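Local coordinates for Xaa-Pro Dipeptidase (Alteromonas macleodii, PDB 2QS8) that hydrolyses peptides as a metal-dependent carboxypeptidase of the amidohydrolase superfamily, with methionine bound in its active site, at the interface of chains A and B. Sequence-based numbering; all coordinates share one arbitrary frame. Chains: chain A/B, Xaa-Pro Dipeptidase.

The interface of chains A and B. Residues chain A 146-147, 210-214, 217; chain B 183, 227-228.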
# COMPACT_ATOMS: atom_id res chain seq x y z
N THR A 146 12.49 -7.01 6.42
CA THR A 146 12.19 -5.77 5.72
C THR A 146 13.26 -5.61 4.63
O THR A 146 14.30 -6.26 4.68
CB THR A 146 12.24 -4.56 6.66
OG1 THR A 146 13.46 -4.55 7.40
CG2 THR A 146 11.07 -4.63 7.62
N THR A 147 12.99 -4.75 3.65
CA THR A 147 13.93 -4.54 2.55
C THR A 147 15.39 -4.44 3.01
O THR A 147 15.74 -3.60 3.83
CB THR A 147 13.57 -3.28 1.76
OG1 THR A 147 12.28 -3.46 1.16
CG2 THR A 147 14.63 -2.98 0.68
N ASN A 210 21.51 -3.43 13.63
CA ASN A 210 20.59 -2.28 13.64
C ASN A 210 19.11 -2.71 13.66
O ASN A 210 18.76 -3.76 13.14
CB ASN A 210 20.87 -1.40 12.41
CG ASN A 210 20.03 -1.79 11.21
OD1 ASN A 210 19.04 -1.11 10.88
ND2 ASN A 210 20.40 -2.88 10.55
N PRO A 211 18.24 -1.89 14.27
CA PRO A 211 16.80 -2.22 14.33
C PRO A 211 16.19 -2.19 12.92
O PRO A 211 16.22 -1.15 12.24
CB PRO A 211 16.25 -1.12 15.23
CG PRO A 211 17.12 0.05 14.89
CD PRO A 211 18.50 -0.57 14.85
N GLN A 212 15.64 -3.32 12.47
CA GLN A 212 15.07 -3.41 11.12
C GLN A 212 13.55 -3.56 11.04
O GLN A 212 12.99 -3.76 9.96
CB GLN A 212 15.78 -4.52 10.33
CG GLN A 212 17.29 -4.35 10.33
CD GLN A 212 18.00 -5.31 9.40
OE1 GLN A 212 17.52 -6.42 9.15
NE2 GLN A 212 19.16 -4.90 8.89
N PHE A 213 12.88 -3.46 12.18
CA PHE A 213 11.43 -3.51 12.24
C PHE A 213 11.02 -2.31 13.08
O PHE A 213 11.64 -2.04 14.12
CB PHE A 213 10.93 -4.80 12.91
CG PHE A 213 10.59 -5.92 11.96
CD1 PHE A 213 11.59 -6.62 11.29
CD2 PHE A 213 9.27 -6.27 11.73
CE1 PHE A 213 11.28 -7.66 10.41
CE2 PHE A 213 8.94 -7.31 10.85
CZ PHE A 213 9.94 -8.01 10.19
N THR A 214 10.00 -1.58 12.65
CA THR A 214 9.52 -0.44 13.42
C THR A 214 8.62 -1.07 14.50
O THR A 214 8.25 -2.23 14.39
CB THR A 214 8.66 0.50 12.56
OG1 THR A 214 7.46 -0.18 12.21
CG2 THR A 214 9.41 0.91 11.26
N GLU A 217 5.51 -2.19 12.92
CA GLU A 217 5.67 -3.39 12.12
C GLU A 217 5.78 -4.67 12.97
O GLU A 217 5.16 -5.68 12.64
CB GLU A 217 6.90 -3.26 11.19
CG GLU A 217 6.79 -2.13 10.16
CD GLU A 217 8.07 -1.93 9.35
OE1 GLU A 217 9.18 -2.08 9.89
OE2 GLU A 217 7.96 -1.60 8.16
N ARG B 183 15.30 1.89 3.05
CA ARG B 183 15.92 0.59 3.22
C ARG B 183 16.62 0.12 1.94
O ARG B 183 17.66 -0.55 2.01
CB ARG B 183 14.88 -0.42 3.69
CG ARG B 183 14.53 -0.25 5.18
CD ARG B 183 13.32 -1.08 5.61
NE ARG B 183 13.06 -0.99 7.04
CZ ARG B 183 11.85 -1.09 7.58
NH1 ARG B 183 10.78 -1.28 6.81
NH2 ARG B 183 11.70 -0.99 8.89
N ASP B 227 17.03 4.50 12.18
CA ASP B 227 17.15 3.07 12.48
C ASP B 227 18.33 2.44 11.74
O ASP B 227 18.85 1.41 12.16
CB ASP B 227 15.87 2.31 12.09
CG ASP B 227 14.74 2.50 13.09
OD1 ASP B 227 14.96 3.11 14.17
OD2 ASP B 227 13.62 2.01 12.80
N TYR B 228 18.76 3.06 10.65
CA TYR B 228 19.88 2.51 9.91
C TYR B 228 21.17 3.32 10.07
O TYR B 228 22.15 3.09 9.37
CB TYR B 228 19.49 2.35 8.42
CG TYR B 228 18.43 1.28 8.22
CD1 TYR B 228 17.10 1.52 8.60
CD2 TYR B 228 18.78 0.01 7.78
CE1 TYR B 228 16.15 0.51 8.55
CE2 TYR B 228 17.83 -1.02 7.73
CZ TYR B 228 16.52 -0.76 8.12
OH TYR B 228 15.58 -1.75 8.11
O HOH W 1 13.57 -0.30 11.06
O HOH W 2 15.91 -4.04 6.66
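B:Arg183 reaches out of helix 175-188 of one amidohydrolase TIM barrel and ends tip to tip on A:Glu217, in helix 215-227 of the next. CB of B:Arg183 packs on A:Thr147, 3.3 Å from its backbone O and a little farther from the side-chain CB. The chain then runs extended from CG to NE, carrying CD past CB of A:Thr146. That same CB lies over one face of the guanidinium, toward its rim, and the methyl CG2 of A:Thr146 lies beside it, 3.6 Å from CZ of B:Arg183. At the tip the grip is end-on and two-pronged. NH1 gives an almost straight hydrogen bond (177° at H) to the syn lone pair of OE2, while NH2 of B:Arg183 meets OE1 of A:Glu217 at 2.9 Å in the salt bridge, also from the syn side but slightly tilted. Carboxylate and guanidinium are nearly coplanar, 22° apart. From within chain A, the backbone N of A:Thr214 donates to OE1 on its anti side, so this oxygen takes two donors, and the bond from A:Thr214 N probably helps to hold the carboxylate in its rotation; the pairing probably favours the charged form of both groups.

NE of B:Arg183 donates to the phenol OH of B:Tyr228, 2.8 Å away, in a bent bond tilted from the guanidinium plane, which steadies the arginine from its own chain. Water 2 joins that OH to OG1 of A:Thr146 and the O of A:Thr147. Water 1 links NH2 to the O of A:Pro211 and the carboxylate OD2 of B:Asp227. The ring of B:Tyr228 receives A:Asn210 on one face, the modelled OD1 lying 3.3 Å above the plane. This OD1 of A:Asn210 also sits 2.8 Å from the backbone O of B:Asp227, a clash of two acceptors that makes the amide's modelled orientation doubtful. The deposited assembly is a tetramer; the structure alone does not show whether this interface forms in solution.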